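Local coordinates for UDP-N-acetylglucosamine 4,6-dehydratase (Vibrio fischeri, PDB 3PVZ), which binds NAD in a Rossmann-type domain and is probably a lyase that removes water from the nucleotide sugar UDP-N-acetylglucosamine, at residues N118-R126 against M135-F143; R180-E191 against S347-E358. One frame throughout, in Å; residues are numbered along the deposited sequence.

Contact 1. Residues N118-R126 against M135-F143; sequences NLSALKHVR and MRMIDVNVF. With NAD (nicotinamide-adenine-dinucleotide), chain E.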
loop_
_atom_site.group_PDB
_atom_site.type_symbol
_atom_site.label_atom_id
_atom_site.label_comp_id
_atom_site.label_asym_id
_atom_site.label_seq_id
_atom_site.Cartn_x
_atom_site.Cartn_y
_atom_site.Cartn_z
ATOM N N ASN A 118 -3.635 -14.297 -7.190
ATOM C CA ASN A 118 -2.662 -13.481 -6.474
ATOM C C ASN A 118 -2.189 -12.342 -7.345
ATOM O O ASN A 118 -1.388 -12.540 -8.250
ATOM C CB ASN A 118 -1.486 -14.345 -6.035
ATOM C CG ASN A 118 -0.477 -13.609 -5.119
ATOM O OD1 ASN A 118 -0.617 -12.447 -4.813
ATOM N ND2 ASN A 118 0.493 -14.347 -4.627
ATOM N N LEU A 119 -2.703 -11.146 -7.061
ATOM C CA LEU A 119 -2.303 -9.947 -7.746
ATOM C C LEU A 119 -1.565 -9.074 -6.742
ATOM O O LEU A 119 -1.494 -7.876 -6.916
ATOM C CB LEU A 119 -3.532 -9.163 -8.286
ATOM C CG LEU A 119 -4.221 -9.753 -9.526
ATOM C CD1 LEU A 119 -3.206 -10.016 -10.655
ATOM C CD2 LEU A 119 -5.034 -11.002 -9.163
ATOM N N SER A 120 -0.957 -9.681 -5.720
ATOM C CA SER A 120 -0.198 -8.905 -4.743
ATOM C C SER A 120 1.265 -8.917 -5.178
ATOM O O SER A 120 1.710 -9.883 -5.779
ATOM C CB SER A 120 -0.379 -9.477 -3.343
ATOM O OG SER A 120 0.433 -10.639 -3.166
ATOM N N ALA A 121 1.988 -7.863 -4.844
ATOM C CA ALA A 121 3.413 -7.675 -5.249
ATOM C C ALA A 121 3.971 -6.410 -4.687
ATOM O O ALA A 121 3.220 -5.517 -4.296
ATOM C CB ALA A 121 3.587 -7.593 -6.763
ATOM N N LEU A 122 5.303 -6.365 -4.676
ATOM C CA LEU A 122 6.051 -5.128 -4.753
ATOM C C LEU A 122 6.555 -5.047 -6.174
ATOM O O LEU A 122 7.158 -6.019 -6.654
ATOM C CB LEU A 122 7.260 -5.107 -3.800
ATOM C CG LEU A 122 7.008 -4.337 -2.520
ATOM C CD1 LEU A 122 6.144 -5.223 -1.602
ATOM C CD2 LEU A 122 8.325 -3.956 -1.872
ATOM N N LYS A 123 6.270 -3.923 -6.845
ATOM C CA LYS A 123 6.479 -3.831 -8.285
ATOM C C LYS A 123 7.398 -2.699 -8.742
ATOM O O LYS A 123 7.791 -2.724 -9.898
ATOM C CB LYS A 123 5.136 -3.720 -9.041
ATOM C CG LYS A 123 4.367 -2.403 -8.769
ATOM C CD LYS A 123 3.290 -2.118 -9.790
ATOM C CE LYS A 123 2.496 -0.848 -9.408
ATOM N NZ LYS A 123 1.338 -0.621 -10.376
ATOM N N HIS A 124 7.732 -1.729 -7.870
ATOM C CA HIS A 124 8.554 -0.580 -8.268
ATOM C C HIS A 124 10.019 -0.924 -8.331
ATOM O O HIS A 124 10.606 -1.413 -7.369
ATOM C CB HIS A 124 8.303 0.624 -7.357
ATOM C CG HIS A 124 6.984 1.259 -7.615
ATOM N ND1 HIS A 124 6.800 2.196 -8.605
ATOM C CD2 HIS A 124 5.757 1.013 -7.088
ATOM C CE1 HIS A 124 5.516 2.516 -8.666
ATOM N NE2 HIS A 124 4.863 1.820 -7.746
ATOM N N VAL A 125 10.602 -0.690 -9.498
ATOM C CA VAL A 125 12.009 -1.021 -9.773
ATOM C C VAL A 125 12.948 -0.463 -8.678
ATOM O O VAL A 125 13.889 -1.125 -8.263
ATOM C CB VAL A 125 12.392 -0.517 -11.203
ATOM C CG1 VAL A 125 13.925 -0.509 -11.412
ATOM C CG2 VAL A 125 11.688 -1.368 -12.231
ATOM N N ARG A 126 12.623 0.735 -8.202
ATOM C CA ARG A 126 13.374 1.428 -7.165
ATOM C C ARG A 126 13.307 0.730 -5.808
ATOM O O ARG A 126 14.057 1.051 -4.907
ATOM C CB ARG A 126 12.825 2.852 -7.028
ATOM C CG ARG A 126 11.316 2.923 -6.675
ATOM C CD ARG A 126 10.536 3.815 -7.662
ATOM N NE ARG A 126 9.741 3.053 -8.623
ATOM C CZ ARG A 126 10.204 2.587 -9.784
ATOM N NH1 ARG A 126 11.453 2.832 -10.145
ATOM N NH2 ARG A 126 9.417 1.887 -10.599
HETATM N N MSE A 135 14.568 -7.202 0.408
HETATM C CA MSE A 135 14.214 -8.439 1.105
HETATM C C MSE A 135 12.703 -8.534 1.174
HETATM O O MSE A 135 12.159 -9.593 0.966
HETATM C CB MSE A 135 14.791 -8.491 2.516
HETATM C CG MSE A 135 14.454 -9.706 3.329
HETATM SE SE MSE A 135 15.107 -11.304 2.516
HETATM C CE MSE A 135 16.882 -11.299 3.377
ATOM N N ARG A 136 12.028 -7.418 1.421
ATOM C CA ARG A 136 10.583 -7.452 1.468
ATOM C C ARG A 136 9.981 -7.876 0.120
ATOM O O ARG A 136 8.988 -8.550 0.072
ATOM C CB ARG A 136 9.993 -6.104 1.927
ATOM C CG ARG A 136 8.490 -6.157 1.941
ATOM C CD ARG A 136 7.816 -4.907 2.443
ATOM N NE ARG A 136 6.378 -5.067 2.271
ATOM C CZ ARG A 136 5.540 -4.123 1.845
ATOM N NH1 ARG A 136 5.958 -2.916 1.517
ATOM N NH2 ARG A 136 4.275 -4.403 1.672
HETATM N N MSE A 137 10.586 -7.431 -0.962
HETATM C CA MSE A 137 10.123 -7.717 -2.312
HETATM C C MSE A 137 10.280 -9.195 -2.568
HETATM O O MSE A 137 9.478 -9.801 -3.226
HETATM C CB MSE A 137 10.955 -6.862 -3.333
HETATM C CG MSE A 137 11.175 -7.487 -4.698
HETATM SE SE MSE A 137 12.245 -6.404 -5.941
HETATM C CE MSE A 137 10.599 -5.366 -6.393
ATOM N N ILE A 138 11.345 -9.775 -2.048
ATOM C CA ILE A 138 11.556 -11.214 -2.171
ATOM C C ILE A 138 10.484 -11.965 -1.366
ATOM O O ILE A 138 9.981 -12.990 -1.830
ATOM C CB ILE A 138 12.951 -11.638 -1.676
ATOM C CG1 ILE A 138 14.032 -11.196 -2.659
ATOM C CG2 ILE A 138 13.014 -13.143 -1.493
ATOM C CD1 ILE A 138 15.390 -11.216 -2.025
ATOM N N ASP A 139 10.129 -11.443 -0.195
ATOM C CA ASP A 139 9.152 -12.101 0.688
ATOM C C ASP A 139 7.774 -12.041 0.082
ATOM O O ASP A 139 7.053 -13.074 0.032
ATOM C CB ASP A 139 9.109 -11.467 2.094
ATOM C CG ASP A 139 10.199 -11.983 3.010
ATOM O OD1 ASP A 139 10.727 -13.084 2.732
ATOM O OD2 ASP A 139 10.538 -11.288 4.017
ATOM N N VAL A 140 7.416 -10.843 -0.401
ATOM C CA VAL A 140 6.114 -10.628 -1.044
ATOM C C VAL A 140 6.041 -11.314 -2.411
ATOM O O VAL A 140 5.028 -11.942 -2.720
ATOM C CB VAL A 140 5.775 -9.154 -1.204
ATOM C CG1 VAL A 140 4.486 -9.009 -2.052
ATOM C CG2 VAL A 140 5.617 -8.468 0.150
ATOM N N ASN A 141 7.091 -11.224 -3.239
ATOM C CA ASN A 141 6.924 -11.712 -4.583
ATOM C C ASN A 141 7.252 -13.214 -4.642
ATOM O O ASN A 141 6.617 -13.904 -5.404
ATOM C CB ASN A 141 7.767 -10.968 -5.639
ATOM C CG ASN A 141 7.414 -9.491 -5.814
ATOM O OD1 ASN A 141 6.379 -8.969 -5.354
ATOM N ND2 ASN A 141 8.320 -8.792 -6.514
ATOM N N VAL A 142 8.214 -13.717 -3.872
ATOM C CA VAL A 142 8.574 -15.164 -3.948
ATOM C C VAL A 142 7.878 -16.012 -2.854
ATOM O O VAL A 142 6.995 -16.835 -3.154
ATOM C CB VAL A 142 10.100 -15.368 -3.907
ATOM C CG1 VAL A 142 10.487 -16.842 -4.120
ATOM C CG2 VAL A 142 10.788 -14.461 -4.968
ATOM N N PHE A 143 8.223 -15.754 -1.595
ATOM C CA PHE A 143 7.808 -16.610 -0.494
ATOM C C PHE A 143 6.334 -16.600 -0.144
ATOM O O PHE A 143 5.781 -17.645 0.146
ATOM C CB PHE A 143 8.704 -16.383 0.721
ATOM C CG PHE A 143 10.130 -16.832 0.484
ATOM C CD1 PHE A 143 10.413 -18.179 0.239
ATOM C CD2 PHE A 143 11.154 -15.920 0.419
ATOM C CE1 PHE A 143 11.691 -18.569 -0.036
ATOM C CE2 PHE A 143 12.446 -16.321 0.171
ATOM C CZ PHE A 143 12.714 -17.624 -0.064
HETATM P PA NAD E . -0.521 -2.605 -7.326
HETATM O O1A NAD E . 0.565 -1.895 -6.585
HETATM O O2A NAD E . -1.627 -1.650 -7.659
HETATM O O5B NAD E . -1.322 -3.597 -6.376
HETATM C C5B NAD E . -0.525 -4.567 -5.662
HETATM C C4B NAD E . -1.409 -4.913 -4.459
HETATM O O4B NAD E . -0.824 -5.891 -3.624
HETATM C C3B NAD E . -1.651 -3.639 -3.588
HETATM O O3B NAD E . -3.030 -3.419 -3.371
HETATM C C2B NAD E . -0.893 -3.977 -2.283
HETATM O O2B NAD E . -1.378 -3.302 -1.128
HETATM C C1B NAD E . -1.094 -5.510 -2.301
HETATM N N9A NAD E . -0.123 -6.171 -1.442
HETATM C C8A NAD E . 1.211 -6.056 -1.488
HETATM N N7A NAD E . 1.771 -6.737 -0.542
HETATM C C5A NAD E . 0.771 -7.407 0.109
HETATM C C6A NAD E . 0.726 -8.273 1.197
HETATM N N6A NAD E . 1.925 -8.657 1.746
HETATM N N1A NAD E . -0.440 -8.737 1.635
HETATM C C2A NAD E . -1.580 -8.355 1.068
HETATM N N3A NAD E . -1.581 -7.519 0.059
HETATM C C4A NAD E . -0.449 -7.039 -0.439
HETATM O O3 NAD E . 0.118 -3.356 -8.597
HETATM P PN NAD E . -0.825 -3.678 -9.886
HETATM O O1N NAD E . -0.663 -2.587 -10.931
HETATM O O2N NAD E . -2.241 -4.029 -9.675
HETATM O O5D NAD E . 0.068 -4.902 -10.544
HETATM C C5D NAD E . -0.175 -6.136 -9.884
HETATM C C4D NAD E . 0.715 -7.218 -10.507
HETATM O O4D NAD E . 0.709 -7.098 -11.964
HETATM C C3D NAD E . 2.183 -7.003 -10.077
HETATM O O3D NAD E . 2.947 -8.230 -10.050
HETATM C C2D NAD E . 2.762 -6.173 -11.244
HETATM O O2D NAD E . 4.186 -6.305 -11.362
HETATM C C1D NAD E . 2.055 -6.811 -12.439
HETATM N N1N NAD E . 2.052 -5.938 -13.623
HETATM C C2N NAD E . 1.443 -4.749 -13.537
HETATM C C3N NAD E . 1.395 -3.897 -14.621
HETATM C C7N NAD E . 0.756 -2.574 -14.536
HETATM O O7N NAD E . 0.839 -1.861 -15.534
HETATM N N7N NAD E . 0.139 -2.129 -13.431
HETATM C C4N NAD E . 2.000 -4.293 -15.839
HETATM C C5N NAD E . 2.606 -5.538 -15.893
HETATM C C6N NAD E . 2.628 -6.348 -14.756
HETATM O O HOH W 1 2.442 -11.518 -1.272
#
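The loop following strand 115-118 runs past helix 131-154 with Ala121 CA 5.4 Å from Asn141 CA and Leu122 CA equally near that of Met137. Two hydrogen bonds join the side-chain amide of Asn141 to the backbone of Leu122: Leu122 N donates to Asn141 OD1 at 2.9 Å, approaching a lone pair of OD1 within the plane of the amide carbonyl, and Asn141 ND2 reaches Leu122 O at 3.0 Å. Asparagine suits this place because one flat group offers both donor and acceptor; with ND2 also bonded to Ser178 OG, its rotation is fixed. In this Rossmann-type fold the loop leaves the C-terminal end of a parallel strand, where NAD binds. Ser120 CA lies by O4B of the adenosine ribose and Ala121 CB by O3D of the nicotinamide ribose, while Lys123 extends its chain to a phosphate, NZ to NAD O1N 2.9 Å. Leu122 instead fills the side facing the helix: its CD1 sits 3.7 Å from Val140 CG2 and over the centre of one face of the Arg136 guanidinium, whose NH1 bonds to Ala95 O and Ile68 O of the second subunit. The bent chain of Met137 (chi3 -82°) brings its flexible end, CE, to 3.5 Å from Leu122 O. A water bridges Ser120 OG and Val140 O.

Contact 2. Residues R180-E191 against S347-E358; sequences RIMEMFLMRKSE and SLYQQELLELFE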
loop_
_atom_site.group_PDB
_atom_site.type_symbol
_atom_site.label_atom_id
_atom_site.label_comp_id
_atom_site.label_asym_id
_atom_site.label_seq_id
_atom_site.Cartn_x
_atom_site.Cartn_y
_atom_site.Cartn_z
ATOM N N ARG A 180 11.285 -13.700 -11.845
ATOM C CA ARG A 180 11.854 -14.859 -12.529
ATOM C C ARG A 180 12.133 -15.991 -11.550
ATOM O O ARG A 180 11.952 -17.158 -11.878
ATOM C CB ARG A 180 13.139 -14.484 -13.270
ATOM C CG ARG A 180 13.818 -15.659 -13.933
ATOM C CD ARG A 180 12.967 -16.297 -15.045
ATOM N NE ARG A 180 13.636 -17.509 -15.500
ATOM C CZ ARG A 180 13.311 -18.753 -15.154
ATOM N NH1 ARG A 180 12.248 -19.005 -14.382
ATOM N NH2 ARG A 180 14.042 -19.757 -15.635
ATOM N N ILE A 181 12.581 -15.646 -10.347
ATOM C CA ILE A 181 12.819 -16.658 -9.324
ATOM C C ILE A 181 11.466 -17.217 -8.871
ATOM O O ILE A 181 11.315 -18.426 -8.699
ATOM C CB ILE A 181 13.649 -16.105 -8.124
ATOM C CG1 ILE A 181 15.062 -15.772 -8.578
ATOM C CG2 ILE A 181 13.676 -17.103 -6.972
ATOM C CD1 ILE A 181 15.716 -14.660 -7.797
HETATM N N MSE A 182 10.481 -16.353 -8.736
HETATM C CA MSE A 182 9.134 -16.803 -8.391
HETATM C C MSE A 182 8.602 -17.896 -9.323
HETATM O O MSE A 182 8.021 -18.875 -8.866
HETATM C CB MSE A 182 8.156 -15.645 -8.444
HETATM C CG MSE A 182 6.731 -16.049 -8.040
HETATM SE SE MSE A 182 5.449 -15.083 -9.115
HETATM C CE MSE A 182 5.615 -13.489 -8.256
ATOM N N GLU A 183 8.772 -17.673 -10.625
ATOM C CA GLU A 183 8.376 -18.619 -11.688
ATOM C C GLU A 183 9.004 -20.013 -11.482
ATOM O O GLU A 183 8.369 -21.039 -11.737
ATOM C CB GLU A 183 8.804 -18.067 -13.054
ATOM C CG GLU A 183 8.415 -18.929 -14.257
ATOM C CD GLU A 183 8.882 -18.368 -15.614
ATOM O OE1 GLU A 183 9.957 -17.728 -15.692
ATOM O OE2 GLU A 183 8.172 -18.613 -16.619
HETATM N N MSE A 184 10.221 -20.057 -11.000
HETATM C CA MSE A 184 10.862 -21.352 -10.671
HETATM C C MSE A 184 10.062 -22.068 -9.565
HETATM O O MSE A 184 9.737 -23.260 -9.674
HETATM C CB MSE A 184 12.286 -21.135 -10.187
HETATM C CG MSE A 184 13.209 -20.540 -11.212
HETATM SE SE MSE A 184 14.972 -20.166 -10.455
HETATM C CE MSE A 184 15.808 -19.320 -11.981
ATOM N N PHE A 185 9.713 -21.323 -8.518
ATOM C CA PHE A 185 8.915 -21.876 -7.425
ATOM C C PHE A 185 7.557 -22.300 -7.922
ATOM O O PHE A 185 7.024 -23.297 -7.458
ATOM C CB PHE A 185 8.774 -20.887 -6.236
ATOM C CG PHE A 185 9.988 -20.827 -5.350
ATOM C CD1 PHE A 185 10.120 -21.691 -4.282
ATOM C CD2 PHE A 185 11.033 -19.970 -5.649
ATOM C CE1 PHE A 185 11.260 -21.672 -3.478
ATOM C CE2 PHE A 185 12.181 -19.932 -4.879
ATOM C CZ PHE A 185 12.299 -20.779 -3.770
ATOM N N LEU A 186 6.981 -21.495 -8.811
ATOM C CA LEU A 186 5.693 -21.769 -9.444
ATOM C C LEU A 186 5.769 -23.077 -10.269
ATOM O O LEU A 186 4.864 -23.854 -10.291
ATOM C CB LEU A 186 5.353 -20.659 -10.420
ATOM C CG LEU A 186 4.300 -19.608 -10.157
ATOM C CD1 LEU A 186 4.515 -18.919 -8.835
ATOM C CD2 LEU A 186 4.259 -18.605 -11.351
HETATM N N MSE A 187 6.852 -23.266 -10.993
HETATM C CA MSE A 187 6.990 -24.455 -11.792
HETATM C C MSE A 187 6.991 -25.670 -10.878
HETATM O O MSE A 187 6.408 -26.663 -11.241
HETATM C CB MSE A 187 8.235 -24.420 -12.696
HETATM C CG MSE A 187 8.168 -23.502 -13.918
HETATM SE SE MSE A 187 6.501 -23.487 -15.001
HETATM C CE MSE A 187 5.591 -21.938 -14.160
ATOM N N ARG A 188 7.622 -25.604 -9.704
ATOM C CA ARG A 188 7.631 -26.756 -8.800
ATOM C C ARG A 188 6.232 -27.035 -8.316
ATOM O O ARG A 188 5.809 -28.193 -8.291
ATOM C CB ARG A 188 8.522 -26.554 -7.593
ATOM C CG ARG A 188 8.422 -27.674 -6.586
ATOM C CD ARG A 188 9.608 -27.686 -5.599
ATOM N NE ARG A 188 9.526 -26.573 -4.655
ATOM C CZ ARG A 188 10.401 -26.351 -3.690
ATOM N NH1 ARG A 188 10.240 -25.314 -2.893
ATOM N NH2 ARG A 188 11.464 -27.152 -3.532
ATOM N N LYS A 189 5.532 -25.980 -7.913
ATOM C CA LYS A 189 4.138 -26.110 -7.431
ATOM C C LYS A 189 3.135 -26.570 -8.474
ATOM O O LYS A 189 2.109 -27.150 -8.135
ATOM C CB LYS A 189 3.643 -24.792 -6.845
ATOM C CG LYS A 189 4.213 -24.481 -5.449
ATOM C CD LYS A 189 3.904 -25.629 -4.465
ATOM C CE LYS A 189 4.243 -25.302 -3.023
ATOM N NZ LYS A 189 5.656 -24.984 -2.824
ATOM N N SER A 190 3.426 -26.290 -9.736
ATOM C CA SER A 190 2.582 -26.723 -10.827
ATOM C C SER A 190 2.619 -28.223 -11.085
ATOM O O SER A 190 1.798 -28.706 -11.829
ATOM C CB SER A 190 2.933 -25.998 -12.116
ATOM O OG SER A 190 4.162 -26.396 -12.599
ATOM N N GLU A 191 3.562 -28.943 -10.483
ATOM C CA GLU A 191 3.510 -30.422 -10.445
ATOM C C GLU A 191 2.439 -30.948 -9.459
ATOM O O GLU A 191 2.240 -32.144 -9.403
ATOM C CB GLU A 191 4.890 -31.002 -10.059
ATOM C CG GLU A 191 5.956 -30.701 -11.122
ATOM C CD GLU A 191 7.386 -31.009 -10.701
ATOM O OE1 GLU A 191 7.647 -31.153 -9.501
ATOM O OE2 GLU A 191 8.269 -31.062 -11.591
ATOM N N SER A 347 9.396 -23.341 -18.732
ATOM C CA SER A 347 10.496 -23.004 -17.798
ATOM C C SER A 347 10.732 -24.168 -16.865
ATOM O O SER A 347 9.773 -24.823 -16.489
ATOM C CB SER A 347 10.142 -21.814 -16.875
ATOM O OG SER A 347 9.432 -20.787 -17.527
ATOM N N LEU A 348 11.984 -24.361 -16.442
ATOM C CA LEU A 348 12.408 -25.450 -15.534
ATOM C C LEU A 348 12.761 -24.946 -14.138
ATOM O O LEU A 348 13.043 -23.765 -13.956
ATOM C CB LEU A 348 13.658 -26.159 -16.092
ATOM C CG LEU A 348 13.676 -26.482 -17.584
ATOM C CD1 LEU A 348 15.023 -27.049 -18.079
ATOM C CD2 LEU A 348 12.525 -27.436 -17.870
ATOM N N TYR A 349 12.764 -25.849 -13.153
ATOM C CA TYR A 349 13.474 -25.611 -11.890
ATOM C C TYR A 349 14.436 -26.756 -11.520
ATOM O O TYR A 349 14.297 -27.877 -12.008
ATOM C CB TYR A 349 12.490 -25.403 -10.759
ATOM C CG TYR A 349 11.849 -26.665 -10.266
ATOM C CD1 TYR A 349 12.339 -27.332 -9.153
ATOM C CD2 TYR A 349 10.753 -27.199 -10.914
ATOM C CE1 TYR A 349 11.745 -28.501 -8.713
ATOM C CE2 TYR A 349 10.164 -28.351 -10.474
ATOM C CZ TYR A 349 10.653 -28.982 -9.383
ATOM O OH TYR A 349 10.057 -30.128 -9.011
ATOM N N GLN A 350 15.385 -26.432 -10.650
ATOM C CA GLN A 350 16.212 -27.408 -9.991
ATOM C C GLN A 350 15.949 -27.383 -8.491
ATOM O O GLN A 350 15.980 -26.323 -7.872
ATOM C CB GLN A 350 17.656 -27.079 -10.285
ATOM C CG GLN A 350 17.971 -27.116 -11.775
ATOM C CD GLN A 350 19.432 -27.211 -12.015
ATOM O OE1 GLN A 350 20.152 -27.892 -11.269
ATOM N NE2 GLN A 350 19.907 -26.528 -13.048
ATOM N N GLN A 351 15.653 -28.543 -7.908
ATOM C CA GLN A 351 15.332 -28.636 -6.488
ATOM C C GLN A 351 16.415 -27.967 -5.651
ATOM O O GLN A 351 16.120 -27.159 -4.753
ATOM C CB GLN A 351 15.141 -30.102 -6.072
ATOM C CG GLN A 351 14.759 -30.363 -4.621
ATOM C CD GLN A 351 13.499 -29.668 -4.155
ATOM O OE1 GLN A 351 12.615 -29.325 -4.949
ATOM N NE2 GLN A 351 13.384 -29.491 -2.840
ATOM N N GLU A 352 17.659 -28.270 -5.983
ATOM C CA GLU A 352 18.791 -27.749 -5.239
ATOM C C GLU A 352 18.899 -26.241 -5.193
ATOM O O GLU A 352 19.321 -25.708 -4.183
ATOM C CB GLU A 352 20.090 -28.293 -5.814
ATOM C CG GLU A 352 20.319 -29.692 -5.392
ATOM C CD GLU A 352 21.563 -30.268 -5.994
ATOM O OE1 GLU A 352 21.922 -29.834 -7.121
ATOM O OE2 GLU A 352 22.174 -31.156 -5.344
ATOM N N LEU A 353 18.561 -25.558 -6.285
ATOM C CA LEU A 353 18.658 -24.095 -6.310
ATOM C C LEU A 353 17.514 -23.480 -5.520
ATOM O O LEU A 353 17.671 -22.424 -4.924
ATOM C CB LEU A 353 18.639 -23.551 -7.739
ATOM C CG LEU A 353 19.799 -23.851 -8.689
ATOM C CD1 LEU A 353 19.799 -22.846 -9.848
ATOM C CD2 LEU A 353 21.181 -23.913 -7.995
ATOM N N LEU A 354 16.347 -24.109 -5.546
ATOM C CA LEU A 354 15.235 -23.650 -4.689
ATOM C C LEU A 354 15.586 -23.813 -3.212
ATOM O O LEU A 354 15.360 -22.913 -2.402
ATOM C CB LEU A 354 13.900 -24.335 -5.008
ATOM C CG LEU A 354 13.387 -24.186 -6.453
ATOM C CD1 LEU A 354 11.925 -24.658 -6.603
ATOM C CD2 LEU A 354 13.580 -22.755 -6.963
ATOM N N GLU A 355 16.163 -24.953 -2.874
ATOM C CA GLU A 355 16.566 -25.166 -1.494
ATOM C C GLU A 355 17.630 -24.174 -1.064
ATOM O O GLU A 355 17.518 -23.630 0.032
ATOM C CB GLU A 355 17.031 -26.598 -1.261
ATOM C CG GLU A 355 15.830 -27.552 -1.029
ATOM C CD GLU A 355 16.184 -29.024 -1.313
ATOM O OE1 GLU A 355 17.371 -29.306 -1.638
ATOM O OE2 GLU A 355 15.267 -29.883 -1.201
ATOM N N LEU A 356 18.620 -23.934 -1.934
ATOM C CA LEU A 356 19.688 -22.958 -1.681
ATOM C C LEU A 356 19.106 -21.595 -1.330
ATOM O O LEU A 356 19.488 -20.989 -0.327
ATOM C CB LEU A 356 20.591 -22.814 -2.915
ATOM C CG LEU A 356 21.798 -21.880 -2.857
ATOM C CD1 LEU A 356 22.798 -22.353 -1.845
ATOM C CD2 LEU A 356 22.489 -21.784 -4.204
ATOM N N PHE A 357 18.163 -21.147 -2.160
ATOM C CA PHE A 357 17.556 -19.836 -2.024
ATOM C C PHE A 357 16.833 -19.762 -0.682
ATOM O O PHE A 357 17.021 -18.829 0.063
ATOM C CB PHE A 357 16.607 -19.583 -3.205
ATOM C CG PHE A 357 16.082 -18.174 -3.295
ATOM C CD1 PHE A 357 16.843 -17.175 -3.877
ATOM C CD2 PHE A 357 14.843 -17.853 -2.807
ATOM C CE1 PHE A 357 16.366 -15.879 -3.972
ATOM C CE2 PHE A 357 14.367 -16.550 -2.889
ATOM C CZ PHE A 357 15.153 -15.562 -3.474
ATOM N N GLU A 358 16.031 -20.764 -0.360
ATOM C CA GLU A 358 15.354 -20.779 0.944
ATOM C C GLU A 358 16.361 -20.835 2.095
ATOM O O GLU A 358 16.157 -20.216 3.112
ATOM C CB GLU A 358 14.413 -21.962 1.074
ATOM C CG GLU A 358 13.231 -21.957 0.122
ATOM C CD GLU A 358 12.592 -23.343 -0.035
ATOM O OE1 GLU A 358 13.306 -24.350 0.228
ATOM O OE2 GLU A 358 11.387 -23.421 -0.414
#
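Helix 174-189 of the Rossmann-type domain is crossed here by the first turns of helix 351-367; the axes of segments 180-189 and 351-358 approach to 10.7 Å and cross at -122°. Leu354 projects into the middle, and its two methyls serve different neighbours: CD2 lies over one face of the Phe185 ring in a CH-pi contact, 3.9 Å from the centroid, whereas CD1 covers the centre of the Arg188 guanidinium. A branched leucine can thus meet both flat groups. Arg188 bends at chi3 (72°), bringing its edge to Gln351 and Glu358; NH2 donates to Gln351 OE1 at 2.8 Å, while the salt bridge from NH1 to Glu358 OE2 is longer and its hydrogen bond weak. Past the leucine, Ile181 CG2, in one of two conformers, makes a CH-pi contact over the Phe357 ring, 4.1 Å from its centroid. Phe357 also packs on helix 372-382; this apolar patch is one place where the C-terminal helices pack on the nucleotide-binding domain. Before the helix, Arg188 CB stands over the centre of one Tyr349 ring face, 3.8 Å from the centroid, another CH-pi contact. The Tyr349 hydroxyl donates to Glu191 OE1 at 2.7 Å, on the syn side but tilted out of the carboxylate plane. The extended Glu183 chain (chi1 -178°) brings OE2 to 2.7 Å from Ser347 OG, and the Asn345 side chain meets both, OD1 at the hydroxyl and ND2 at the carboxylate.

In the fold
Both segments of contact 1 precede those of contact 2 in the sequence, yet their centres lie only 16 Å apart and they touch through helix 131-154, which meets both helices of contact 2. Val142 CG1 packs 3.5 Å from Phe185 CD2, and Phe143 CZ is 3.4 Å from Phe357 CE2, their rings about 25° from parallel. Contact 1 borders the NAD pocket; contact 2 lies farther out, with the Glu183 side chain about 12 Å from a bound NAD. Helix 174-189 links the two: Lys179, which binds NAD, directly precedes the 180-191 segment, and its side chain comes about 4 Å from that of Asn141. Contact 1 also meets the second subunit, whereas no other protein chain of the assembly touches the segments of contact 2.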